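Local coordinates for probable outer membrane protein (Pseudomonas aeruginosa, PDB 3DWO), which is an outer-membrane beta-barrel channel of the FadL family that probably carries hydrophobic compounds, such as long-chain fatty acids, across the membrane, at residues 105-108 with 109-112; 318-322 with 323-327; 414-417 with 418-421. All coordinates share one frame; numbering follows the deposited sequence.

In the fold
All three contacts are local turns in a FadL-type beta-barrel protein. Contacts 1 and 3 lie in connections between paired barrel strands. Contact 2 is a hairpin with its own two-stranded sheet, 316-321 with 324-330. Contact 1 is the surface contact: a tight turn between strands 93-105 and 110-125, its centre about 33 Å from the centre of the chain. Contacts 2 and 3 are partly buried and lie on the same side of that centre, their own centres about 16 Å apart. Contact 3 is a helical turn before strand 423-441. These two touch: Arg418 NH1 probably bonds Ile326 O, and Val327 packs on Gln416, Arg418 and Leu419. Both meet one detergent molecule. Backbone bonds hold every turn, but contact 3 adds bridging waters.

Contact 1 of 3, residues 105-108 with 109-112; sequences PIND and RFAF
Phe110 O is held by two backbone amides across the turn, Ile106 N at 2.6 Å and Asn107 N at 3.0 Å. Both donors approach from the same face of the carbonyl plane. A third bond, Phe110 N to Asn107 O, is weak. The apolar packing is on one side of these bonds. Ile106 CB meets Phe110 CB at 4.0 Å. CG1 of Ile106 is anti to the carbonyl carbon, beside the backbone N (chi1 -53°), and carries CD1 across to Phe112 CB, also at 4.0 Å. This is the turn of an antiparallel beta hairpin between two barrel strands, 93-105 and 110-125. Pro105 and Ala111 form its last non-hydrogen-bonded pair, with CA atoms 3.8 Å apart. Strand 138-153 flanks the hairpin: Ile106 and Phe112 touch Leu150, and the Phe110 ring meets that of Phe152. The tip of the turn is looser. Asn107 runs alongside Phe110, pointing the same way, with ND2 3.9 Å from CD2 of the ring and the amide turned 72° from the ring plane. Asp108 and Arg109 are exposed, and their charged ends do not meet: Asp108 OD2 and Arg109 NE stand 6.4 Å apart.

Contact 2 of 3, residues 318-322 with 323-327; sequences TLKSH and GNTIV. With C8E ((hydroxyethyloxy)tri(ethyloxy)octane), chain D; C8E ((hydroxyethyloxy)tri(ethyloxy)octane), chain C; SO4 (sulfate ion), chain B.
Leu319 packs beside Ile326 in a short antiparallel hairpin closed by a type I' turn from Ser321 to Asn324. The two side chains point the same way, and Leu319 CD2 lies 3.8 Å from Ile326 CB. With CG anti to the backbone N, chi1 168°, Leu319 brings its branch against this neighbour. The backbone carries a classic beta bulge here. Leu319 O takes a nearly straight bond from Ile326 N at 2.8 Å and a weak one from Val327 N. In return, Leu319 N donates to Val327 O at 2.9 Å. Ile326 also reaches Ser321 CB through CG1 and CD1, while its CG2 meets a detergent tail end. His322 and Gly323 are the two central residues of the type I' turn, both with positive phi. Two bonds close the turn around them: Ser321 N to Asn324 O, 2.7 Å, and Asn324 N to Ser321 O, 3.0 Å. Strand 275-281 adjoins the hairpin, and Ser277 O accepts a hydrogen bond from Ser321 OG. On the face of Lys320 and Thr325 lies a sulfate, probably from the crystallisation liquor and also bonded by Arg281. The lysine chain is extended, and Lys320 NZ makes a weak 3.2 Å bond to sulfate O4.

Contact 3 of 3, residues 414-417 with 418-421; sequences VNQD and RLGG. With C8E ((hydroxyethyloxy)tri(ethyloxy)octane), chain C.
Gln416 O accepts two backbone bonds, from Leu419 N at 3.0 Å and from Gly421 N at 3.3 Å. The donors come one on each face of its carbonyl plane, both well out of it. The Leu419 N bond and a second one, Gly420 N to Asp417 O at 3.0 Å, make a short 3-10 turn in the loop between barrel strands 395-411 and 423-441. The Gly421 N bond, with Gly420 N to Asp417 O and the positive phi of Gly420, ends it in a Schellman motif. Gly421 also has positive phi, and its CA makes a CA-H...O contact with Asn415 O.

Asn415 and Gln416 both pack on Leu419. Asn415 crosses it at about a right angle, with OD1 3.7 Å from Leu419 CD1. The polar link between the two is indirect: a water accepts from Asn415 ND2 and donates to Leu419 O. Asn415 ND2 also bonds Asp134 O. Gln416 CG meets Leu419 CG obliquely at 3.9 Å.

Gln416 and Arg418 run side by side, their amide and guanidinium planes 52° apart. In both, CG sits between the backbone N and the carbonyl carbon, chi1 54° and 70°. This shared setting sends both chains out the same way, with Gln416 OE1 3.6 Å from Arg418 CG. Their outer ends hold the turn against the hairpin strand 324-330: Gln416 NE2 bonds Ser328 O, and Arg418 NH1 bonds Ile326 O. A second water joins the pair, donating to Gln416 OE1 at 2.9 Å and accepting from Arg418 N and, at 3.2 Å, from Arg418 NE.

Contact 1 of 3, residues 105-108 with 109-112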
ATOM      1  N   PRO A 105       9.398  22.393 -19.604  1.00 37.84           N
ATOM      2  CA  PRO A 105       8.964  23.785 -19.442  1.00 39.94           C
ATOM      3  C   PRO A 105       8.391  24.300 -20.768  1.00 42.00           C
ATOM      4  O   PRO A 105       8.988  24.103 -21.830  1.00 41.51           O
ATOM      5  CB  PRO A 105      10.247  24.502 -19.016  1.00 39.55           C
ATOM      6  CG  PRO A 105      11.335  23.664 -19.624  1.00 40.05           C
ATOM      7  CD  PRO A 105      10.848  22.258 -19.380  1.00 39.24           C
ATOM      8  N   ILE A 106       7.224  24.936 -20.700  1.00 44.19           N
ATOM      9  CA  ILE A 106       6.552  25.456 -21.888  1.00 46.44           C
ATOM     10  C   ILE A 106       6.936  26.904 -22.154  1.00 48.59           C
ATOM     11  O   ILE A 106       7.537  27.220 -23.180  1.00 48.68           O
ATOM     12  CB  ILE A 106       5.021  25.385 -21.725  1.00 46.70           C
ATOM     13  CG1 ILE A 106       4.603  23.965 -21.348  1.00 47.46           C
ATOM     14  CG2 ILE A 106       4.339  25.804 -23.016  1.00 46.93           C
ATOM     15  CD1 ILE A 106       3.132  23.826 -21.028  1.00 48.78           C
ATOM     16  N   ASN A 107       6.565  27.778 -21.224  1.00 50.46           N
ATOM     17  CA  ASN A 107       6.858  29.206 -21.309  1.00 52.64           C
ATOM     18  C   ASN A 107       7.655  29.585 -20.078  1.00 52.55           C
ATOM     19  O   ASN A 107       8.012  28.723 -19.275  1.00 52.50           O
ATOM     20  CB  ASN A 107       5.564  30.025 -21.323  1.00 54.73           C
ATOM     21  CG  ASN A 107       4.747  29.798 -22.569  1.00 58.02           C
ATOM     22  OD1 ASN A 107       5.242  29.966 -23.684  1.00 60.94           O
ATOM     23  ND2 ASN A 107       3.484  29.422 -22.392  1.00 58.51           N
ATOM     24  N   ASP A 108       7.934  30.873 -19.918  1.00 52.73           N
ATOM     25  CA  ASP A 108       8.677  31.308 -18.746  1.00 53.69           C
ATOM     26  C   ASP A 108       7.689  31.391 -17.591  1.00 52.57           C
ATOM     27  O   ASP A 108       7.990  31.935 -16.531  1.00 53.88           O
ATOM     28  CB  ASP A 108       9.320  32.675 -18.977  1.00 55.88           C
ATOM     29  CG  ASP A 108      10.320  33.038 -17.889  1.00 58.64           C
ATOM     30  OD1 ASP A 108      11.375  32.369 -17.801  1.00 60.03           O
ATOM     31  OD2 ASP A 108      10.051  33.986 -17.118  1.00 59.54           O
ATOM     32  N   ARG A 109       6.504  30.833 -17.807  1.00 51.17           N
ATOM     33  CA  ARG A 109       5.462  30.848 -16.792  1.00 50.15           C
ATOM     34  C   ARG A 109       4.813  29.476 -16.640  1.00 47.33           C
ATOM     35  O   ARG A 109       4.215  29.176 -15.609  1.00 47.23           O
ATOM     36  CB  ARG A 109       4.397  31.876 -17.175  1.00 51.87           C
ATOM     37  CG  ARG A 109       4.959  33.256 -17.470  1.00 54.65           C
ATOM     38  CD  ARG A 109       5.098  34.091 -16.210  1.00 56.24           C
ATOM     39  NE  ARG A 109       3.796  34.546 -15.734  1.00 58.49           N
ATOM     40  CZ  ARG A 109       3.615  35.379 -14.715  1.00 59.68           C
ATOM     41  NH1 ARG A 109       4.658  35.859 -14.049  1.00 60.05           N
ATOM     42  NH2 ARG A 109       2.387  35.736 -14.363  1.00 60.20           N
ATOM     43  N   PHE A 110       4.947  28.642 -17.667  1.00 44.92           N
ATOM     44  CA  PHE A 110       4.336  27.319 -17.668  1.00 42.09           C
ATOM     45  C   PHE A 110       5.284  26.151 -17.911  1.00 41.27           C
ATOM     46  O   PHE A 110       6.232  26.245 -18.697  1.00 38.83           O
ATOM     47  CB  PHE A 110       3.236  27.269 -18.727  1.00 40.35           C
ATOM     48  CG  PHE A 110       1.994  28.025 -18.358  1.00 39.18           C
ATOM     49  CD1 PHE A 110       1.069  27.478 -17.477  1.00 38.66           C
ATOM     50  CD2 PHE A 110       1.730  29.270 -18.918  1.00 39.23           C
ATOM     51  CE1 PHE A 110      -0.106  28.158 -17.163  1.00 39.62           C
ATOM     52  CE2 PHE A 110       0.557  29.961 -18.611  1.00 39.36           C
ATOM     53  CZ  PHE A 110      -0.362  29.402 -17.733  1.00 39.43           C
ATOM     54  N   ALA A 111       4.995  25.041 -17.234  1.00 40.32           N
ATOM     55  CA  ALA A 111       5.767  23.811 -17.358  1.00 38.85           C
ATOM     56  C   ALA A 111       4.776  22.657 -17.401  1.00 38.64           C
ATOM     57  O   ALA A 111       3.696  22.736 -16.818  1.00 39.07           O
ATOM     58  CB  ALA A 111       6.709  23.650 -16.178  1.00 38.22           C
ATOM     59  N   PHE A 112       5.149  21.584 -18.088  1.00 38.59           N
ATOM     60  CA  PHE A 112       4.289  20.416 -18.225  1.00 37.32           C
ATOM     61  C   PHE A 112       4.941  19.199 -17.577  1.00 36.48           C
ATOM     62  O   PHE A 112       6.142  18.985 -17.721  1.00 36.06           O
ATOM     63  CB  PHE A 112       4.043  20.142 -19.706  1.00 39.64           C
ATOM     64  CG  PHE A 112       3.140  18.980 -19.968  1.00 42.74           C
ATOM     65  CD1 PHE A 112       1.812  19.001 -19.536  1.00 45.19           C
ATOM     66  CD2 PHE A 112       3.600  17.875 -20.678  1.00 43.34           C
ATOM     67  CE1 PHE A 112       0.951  17.936 -19.813  1.00 45.41           C
ATOM     68  CE2 PHE A 112       2.750  16.806 -20.962  1.00 45.13           C
ATOM     69  CZ  PHE A 112       1.420  16.839 -20.528  1.00 45.46           C
TER

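Contact 2 of 3, residues 318-322 with 323-327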
ATOM      1  N   THR A 318     -15.720  -3.811   2.444  1.00 23.11           N
ATOM      2  CA  THR A 318     -16.985  -4.480   2.260  1.00 22.51           C
ATOM      3  C   THR A 318     -17.130  -5.164   0.917  1.00 22.69           C
ATOM      4  O   THR A 318     -17.094  -4.520  -0.134  1.00 23.65           O
ATOM      5  CB  THR A 318     -18.147  -3.501   2.433  1.00 23.48           C
ATOM      6  OG1 THR A 318     -18.001  -2.819   3.680  1.00 24.28           O
ATOM      7  CG2 THR A 318     -19.473  -4.247   2.428  1.00 21.32           C
ATOM      8  N   LEU A 319     -17.298  -6.480   0.956  1.00 23.14           N
ATOM      9  CA  LEU A 319     -17.487  -7.233  -0.270  1.00 21.30           C
ATOM     10  C   LEU A 319     -18.967  -7.184  -0.574  1.00 20.65           C
ATOM     11  O   LEU A 319     -19.793  -7.487   0.284  1.00 21.60           O
ATOM     12  CB  LEU A 319     -17.055  -8.689  -0.106  1.00 21.84           C
ATOM     13  CG  LEU A 319     -17.506  -9.574  -1.276  1.00 21.61           C
ATOM     14  CD1 LEU A 319     -16.853  -9.092  -2.569  1.00 20.87           C
ATOM     15  CD2 LEU A 319     -17.155 -11.025  -0.997  1.00 20.58           C
ATOM     16  N   LYS A 320     -19.298  -6.778  -1.790  1.00 20.29           N
ATOM     17  CA  LYS A 320     -20.683  -6.712  -2.209  1.00 21.39           C
ATOM     18  C   LYS A 320     -20.847  -7.549  -3.465  1.00 21.18           C
ATOM     19  O   LYS A 320     -19.886  -7.794  -4.196  1.00 21.32           O
ATOM     20  CB  LYS A 320     -21.099  -5.263  -2.483  1.00 22.52           C
ATOM     21  CG  LYS A 320     -21.164  -4.387  -1.235  1.00 24.63           C
ATOM     22  CD  LYS A 320     -21.736  -3.010  -1.562  1.00 27.79           C
ATOM     23  CE  LYS A 320     -21.796  -2.126  -0.327  1.00 30.07           C
ATOM     24  NZ  LYS A 320     -22.305  -0.755  -0.630  1.00 30.76           N
ATOM     25  N   SER A 321     -22.069  -8.007  -3.692  1.00 22.18           N
ATOM     26  CA  SER A 321     -22.400  -8.806  -4.858  1.00 22.17           C
ATOM     27  C   SER A 321     -23.796  -8.365  -5.277  1.00 22.28           C
ATOM     28  O   SER A 321     -24.741  -8.479  -4.496  1.00 22.38           O
ATOM     29  CB  SER A 321     -22.396 -10.288  -4.497  1.00 21.94           C
ATOM     30  OG  SER A 321     -22.638 -11.086  -5.640  1.00 20.28           O
ATOM     31  N   HIS A 322     -23.915  -7.841  -6.492  1.00 22.17           N
ATOM     32  CA  HIS A 322     -25.196  -7.360  -7.007  1.00 23.75           C
ATOM     33  C   HIS A 322     -25.753  -6.267  -6.094  1.00 23.66           C
ATOM     34  O   HIS A 322     -26.946  -6.248  -5.784  1.00 23.31           O
ATOM     35  CB  HIS A 322     -26.199  -8.514  -7.107  1.00 24.31           C
ATOM     36  CG  HIS A 322     -25.731  -9.639  -7.974  1.00 24.77           C
ATOM     37  ND1 HIS A 322     -25.508 -10.908  -7.488  1.00 27.60           N
ATOM     38  CD2 HIS A 322     -25.413  -9.678  -9.289  1.00 25.33           C
ATOM     39  CE1 HIS A 322     -25.069 -11.682  -8.467  1.00 27.94           C
ATOM     40  NE2 HIS A 322     -25.003 -10.959  -9.571  1.00 26.37           N
ATOM     41  N   GLY A 323     -24.869  -5.368  -5.661  1.00 22.86           N
ATOM     42  CA  GLY A 323     -25.275  -4.276  -4.794  1.00 23.81           C
ATOM     43  C   GLY A 323     -25.510  -4.643  -3.339  1.00 23.82           C
ATOM     44  O   GLY A 323     -25.661  -3.757  -2.503  1.00 26.00           O
ATOM     45  N   ASN A 324     -25.544  -5.938  -3.027  1.00 22.07           N
ATOM     46  CA  ASN A 324     -25.778  -6.383  -1.658  1.00 19.67           C
ATOM     47  C   ASN A 324     -24.509  -6.847  -0.968  1.00 19.85           C
ATOM     48  O   ASN A 324     -23.628  -7.460  -1.584  1.00 16.63           O
ATOM     49  CB  ASN A 324     -26.818  -7.510  -1.635  1.00 20.12           C
ATOM     50  CG  ASN A 324     -28.247  -6.988  -1.711  1.00 24.17           C
ATOM     51  OD1 ASN A 324     -28.479  -5.814  -2.014  1.00 25.54           O
ATOM     52  ND2 ASN A 324     -29.210  -7.858  -1.435  1.00 21.93           N
ATOM     53  N   THR A 325     -24.428  -6.559   0.326  1.00 18.58           N
ATOM     54  CA  THR A 325     -23.265  -6.936   1.121  1.00 19.67           C
ATOM     55  C   THR A 325     -23.159  -8.431   1.382  1.00 19.02           C
ATOM     56  O   THR A 325     -24.123  -9.078   1.783  1.00 19.84           O
ATOM     57  CB  THR A 325     -23.268  -6.190   2.481  1.00 21.02           C
ATOM     58  OG1 THR A 325     -22.987  -4.801   2.255  1.00 25.66           O
ATOM     59  CG2 THR A 325     -22.214  -6.767   3.431  1.00 20.80           C
ATOM     60  N   ILE A 326     -21.981  -8.984   1.126  1.00 19.69           N
ATOM     61  CA  ILE A 326     -21.740 -10.392   1.396  1.00 20.07           C
ATOM     62  C   ILE A 326     -21.167 -10.393   2.813  1.00 19.69           C
ATOM     63  O   ILE A 326     -21.644 -11.117   3.687  1.00 20.01           O
ATOM     64  CB  ILE A 326     -20.724 -10.996   0.412  1.00 20.42           C
ATOM     65  CG1 ILE A 326     -21.353 -11.100  -0.982  1.00 22.77           C
ATOM     66  CG2 ILE A 326     -20.283 -12.364   0.893  1.00 20.16           C
ATOM     67  CD1 ILE A 326     -22.607 -11.931  -1.026  1.00 23.50           C
ATOM     68  N   VAL A 327     -20.147  -9.565   3.028  1.00 17.76           N
ATOM     69  CA  VAL A 327     -19.532  -9.417   4.340  1.00 18.17           C
ATOM     70  C   VAL A 327     -18.833  -8.065   4.416  1.00 20.10           C
ATOM     71  O   VAL A 327     -18.239  -7.601   3.436  1.00 19.85           O
ATOM     72  CB  VAL A 327     -18.497 -10.545   4.654  1.00 19.62           C
ATOM     73  CG1 VAL A 327     -17.319 -10.482   3.693  1.00 17.40           C
ATOM     74  CG2 VAL A 327     -18.008 -10.405   6.097  1.00 18.17           C
TER
HETATM   75  C1  C8E D 454      -5.002  -4.137   8.592  1.00 50.18           C
HETATM   76  C2  C8E D 454      -5.490  -4.908   7.454  1.00 50.76           C
HETATM   77  C3  C8E D 454      -6.184  -4.140   6.429  1.00 49.31           C
HETATM   78  C4  C8E D 454      -6.499  -5.058   5.348  1.00 50.82           C
HETATM   79  C5  C8E D 454      -6.736  -4.277   4.109  1.00 50.43           C
HETATM   80  C6  C8E D 454      -6.596  -5.130   2.944  1.00 51.12           C
HETATM   81  C7  C8E D 454      -7.366  -4.366   1.978  1.00 52.35           C
HETATM   82  C8  C8E D 454      -6.688  -4.419   0.661  1.00 53.78           C
HETATM   83  O9  C8E D 454      -7.276  -4.746  -0.590  1.00 51.56           O
HETATM   84  C10 C8E D 454      -7.869  -6.020  -0.754  1.00 51.76           C
HETATM   85  C11 C8E D 454      -8.395  -6.044  -2.155  1.00 49.18           C
HETATM   86  O12 C8E D 454      -9.790  -5.698  -2.180  1.00 48.77           O
HETATM   87  C13 C8E D 454     -10.706  -6.768  -2.567  1.00 46.07           C
HETATM   88  C14 C8E D 454     -11.294  -7.866  -1.626  1.00 47.72           C
HETATM   89  O15 C8E D 454     -12.664  -8.315  -1.395  1.00 48.48           O
HETATM   90  C16 C8E D 454     -13.301  -7.586  -0.325  1.00 47.91           C
HETATM   91  C17 C8E D 454     -13.133  -8.213   1.072  1.00 45.87           C
HETATM   92  O18 C8E D 454     -12.713  -9.577   1.285  1.00 46.74           O
HETATM   93  C19 C8E D 454     -13.819 -10.517   1.356  1.00 44.79           C
HETATM   94  C20 C8E D 454     -14.062 -11.468   2.587  1.00 45.53           C
HETATM   95  O21 C8E D 454     -13.526 -12.799   2.555  1.00 42.02           O
HETATM   96  C1  C8E C 453     -18.010 -14.277   3.182  1.00 30.17           C
HETATM   97  C2  C8E C 453     -19.180 -14.587   3.986  1.00 28.94           C
HETATM   98  C3  C8E C 453     -19.469 -16.010   4.094  1.00 28.37           C
HETATM   99  C4  C8E C 453     -20.736 -16.137   4.794  1.00 27.65           C
HETATM  100  C5  C8E C 453     -20.945 -17.566   5.114  1.00 28.17           C
HETATM  101  C6  C8E C 453     -22.131 -17.725   5.916  1.00 28.91           C
HETATM  102  C7  C8E C 453     -22.276 -19.172   5.881  1.00 28.97           C
HETATM  103  C8  C8E C 453     -23.505 -19.512   6.607  1.00 30.19           C
HETATM  104  O9  C8E C 453     -24.030 -20.793   6.898  1.00 34.68           O
HETATM  105  C10 C8E C 453     -24.360 -21.673   5.843  1.00 33.99           C
HETATM  106  C11 C8E C 453     -24.904 -22.888   6.516  1.00 37.40           C
HETATM  107  O12 C8E C 453     -24.078 -24.038   6.302  1.00 42.54           O
HETATM  108  C13 C8E C 453     -24.446 -25.178   7.118  1.00 46.98           C
HETATM  109  C14 C8E C 453     -23.791 -26.590   7.092  1.00 52.83           C
HETATM  110  O15 C8E C 453     -22.585 -27.108   6.447  1.00 54.32           O
HETATM  111  C16 C8E C 453     -22.889 -27.606   5.133  1.00 54.57           C
HETATM  112  C17 C8E C 453     -23.280 -29.092   5.071  1.00 53.90           C
HETATM  113  O18 C8E C 453     -24.155 -29.634   4.057  1.00 53.07           O
HETATM  114  C19 C8E C 453     -25.552 -29.607   4.454  1.00 53.49           C
HETATM  115  C20 C8E C 453     -26.748 -29.738   3.443  1.00 53.75           C
HETATM  116  O21 C8E C 453     -28.037 -29.266   3.852  1.00 54.93           O
HETATM  117  S   SO4 B 452     -20.607   1.548  -2.728  1.00 52.20           S
HETATM  118  O1  SO4 B 452     -21.945   2.098  -2.437  1.00 54.71           O
HETATM  119  O2  SO4 B 452     -19.816   1.517  -1.482  1.00 53.15           O
HETATM  120  O3  SO4 B 452     -19.945   2.413  -3.722  1.00 52.20           O
HETATM  121  O4  SO4 B 452     -20.727   0.177  -3.260  1.00 50.82           O

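Contact 3 of 3, residues 414-417 with 418-421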
ATOM      1  N   VAL A 414     -10.418 -10.801  15.781  1.00 19.20           N
ATOM      2  CA  VAL A 414     -11.592 -11.592  16.107  1.00 19.89           C
ATOM      3  C   VAL A 414     -12.475 -11.579  14.854  1.00 20.57           C
ATOM      4  O   VAL A 414     -12.699 -10.521  14.269  1.00 20.87           O
ATOM      5  CB  VAL A 414     -12.365 -10.973  17.304  1.00 21.47           C
ATOM      6  CG1 VAL A 414     -13.689 -11.689  17.513  1.00 18.43           C
ATOM      7  CG2 VAL A 414     -11.522 -11.068  18.576  1.00 22.02           C
ATOM      8  N   ASN A 415     -12.946 -12.747  14.426  1.00 20.04           N
ATOM      9  CA  ASN A 415     -13.813 -12.821  13.249  1.00 20.35           C
ATOM     10  C   ASN A 415     -15.282 -12.693  13.651  1.00 19.79           C
ATOM     11  O   ASN A 415     -15.710 -13.281  14.637  1.00 20.17           O
ATOM     12  CB  ASN A 415     -13.632 -14.153  12.505  1.00 18.80           C
ATOM     13  CG  ASN A 415     -12.677 -14.046  11.323  1.00 22.25           C
ATOM     14  OD1 ASN A 415     -12.458 -12.954  10.786  1.00 19.36           O
ATOM     15  ND2 ASN A 415     -12.118 -15.188  10.896  1.00 15.88           N
ATOM     16  N   GLN A 416     -16.048 -11.930  12.878  1.00 17.96           N
ATOM     17  CA  GLN A 416     -17.466 -11.766  13.147  1.00 19.61           C
ATOM     18  C   GLN A 416     -18.171 -13.118  12.955  1.00 20.70           C
ATOM     19  O   GLN A 416     -17.574 -14.069  12.437  1.00 19.52           O
ATOM     20  CB  GLN A 416     -18.054 -10.725  12.193  1.00 17.90           C
ATOM     21  CG  GLN A 416     -17.783 -11.033  10.724  1.00 18.81           C
ATOM     22  CD  GLN A 416     -18.339  -9.968   9.814  1.00 19.49           C
ATOM     23  OE1 GLN A 416     -19.553  -9.905   9.570  1.00 19.17           O
ATOM     24  NE2 GLN A 416     -17.459  -9.101   9.322  1.00 17.65           N
ATOM     25  N   ASP A 417     -19.436 -13.198  13.358  1.00 20.48           N
ATOM     26  CA  ASP A 417     -20.199 -14.442  13.248  1.00 20.70           C
ATOM     27  C   ASP A 417     -20.143 -15.150  11.885  1.00 21.17           C
ATOM     28  O   ASP A 417     -19.760 -16.316  11.813  1.00 19.21           O
ATOM     29  CB  ASP A 417     -21.669 -14.205  13.610  1.00 23.71           C
ATOM     30  CG  ASP A 417     -21.860 -13.755  15.056  1.00 31.11           C
ATOM     31  OD1 ASP A 417     -21.016 -14.099  15.913  1.00 32.19           O
ATOM     32  OD2 ASP A 417     -22.870 -13.071  15.342  1.00 33.86           O
ATOM     33  N   ARG A 418     -20.521 -14.463  10.808  1.00 19.54           N
ATOM     34  CA  ARG A 418     -20.526 -15.109   9.499  1.00 21.59           C
ATOM     35  C   ARG A 418     -19.159 -15.548   8.978  1.00 20.48           C
ATOM     36  O   ARG A 418     -19.078 -16.291   7.999  1.00 19.69           O
ATOM     37  CB  ARG A 418     -21.248 -14.237   8.458  1.00 21.50           C
ATOM     38  CG  ARG A 418     -20.555 -12.959   8.041  1.00 22.70           C
ATOM     39  CD  ARG A 418     -21.411 -12.226   7.001  1.00 21.57           C
ATOM     40  NE  ARG A 418     -22.693 -11.795   7.551  1.00 22.05           N
ATOM     41  CZ  ARG A 418     -23.692 -11.286   6.830  1.00 23.57           C
ATOM     42  NH1 ARG A 418     -23.572 -11.138   5.516  1.00 19.23           N
ATOM     43  NH2 ARG A 418     -24.822 -10.931   7.422  1.00 21.12           N
ATOM     44  N   LEU A 419     -18.089 -15.109   9.636  1.00 21.32           N
ATOM     45  CA  LEU A 419     -16.742 -15.510   9.228  1.00 21.90           C
ATOM     46  C   LEU A 419     -16.161 -16.619  10.108  1.00 21.28           C
ATOM     47  O   LEU A 419     -14.967 -16.917  10.046  1.00 21.05           O
ATOM     48  CB  LEU A 419     -15.794 -14.308   9.218  1.00 21.55           C
ATOM     49  CG  LEU A 419     -16.027 -13.302   8.085  1.00 22.82           C
ATOM     50  CD1 LEU A 419     -14.968 -12.213   8.159  1.00 21.21           C
ATOM     51  CD2 LEU A 419     -15.968 -14.016   6.719  1.00 20.84           C
ATOM     52  N   GLY A 420     -17.006 -17.229  10.932  1.00 22.72           N
ATOM     53  CA  GLY A 420     -16.543 -18.317  11.777  1.00 24.18           C
ATOM     54  C   GLY A 420     -16.319 -18.066  13.260  1.00 22.38           C
ATOM     55  O   GLY A 420     -16.137 -19.021  14.015  1.00 21.77           O
ATOM     56  N   GLY A 421     -16.303 -16.801  13.679  1.00 24.57           N
ATOM     57  CA  GLY A 421     -16.118 -16.479  15.090  1.00 19.85           C
ATOM     58  C   GLY A 421     -14.779 -16.814  15.737  1.00 21.60           C
ATOM     59  O   GLY A 421     -14.671 -16.824  16.968  1.00 20.23           O
TER
HETATM   60  C1  C8E C 453     -18.010 -14.277   3.182  1.00 30.17           C
HETATM   61  C2  C8E C 453     -19.180 -14.587   3.986  1.00 28.94           C
HETATM   62  C3  C8E C 453     -19.469 -16.010   4.094  1.00 28.37           C
HETATM   63  C4  C8E C 453     -20.736 -16.137   4.794  1.00 27.65           C
HETATM   64  C5  C8E C 453     -20.945 -17.566   5.114  1.00 28.17           C
HETATM   65  C6  C8E C 453     -22.131 -17.725   5.916  1.00 28.91           C
HETATM   66  C7  C8E C 453     -22.276 -19.172   5.881  1.00 28.97           C
HETATM   67  C8  C8E C 453     -23.505 -19.512   6.607  1.00 30.19           C
HETATM   68  O9  C8E C 453     -24.030 -20.793   6.898  1.00 34.68           O
HETATM   69  C10 C8E C 453     -24.360 -21.673   5.843  1.00 33.99           C
HETATM   70  C11 C8E C 453     -24.904 -22.888   6.516  1.00 37.40           C
HETATM   71  O12 C8E C 453     -24.078 -24.038   6.302  1.00 42.54           O
HETATM   72  C13 C8E C 453     -24.446 -25.178   7.118  1.00 46.98           C
HETATM   73  C14 C8E C 453     -23.791 -26.590   7.092  1.00 52.83           C
HETATM   74  O15 C8E C 453     -22.585 -27.108   6.447  1.00 54.32           O
HETATM   75  C16 C8E C 453     -22.889 -27.606   5.133  1.00 54.57           C
HETATM   76  C17 C8E C 453     -23.280 -29.092   5.071  1.00 53.90           C
HETATM   77  O18 C8E C 453     -24.155 -29.634   4.057  1.00 53.07           O
HETATM   78  C19 C8E C 453     -25.552 -29.607   4.454  1.00 53.49           C
HETATM   79  C20 C8E C 453     -26.748 -29.738   3.443  1.00 53.75           C
HETATM   80  O21 C8E C 453     -28.037 -29.266   3.852  1.00 54.93           O
HETATM   81  O   HOH W   1     -13.229 -17.733  12.058  1.00 20.85           O
HETATM   82  O   HOH W   2     -21.667 -11.635  10.584  1.00 30.74           O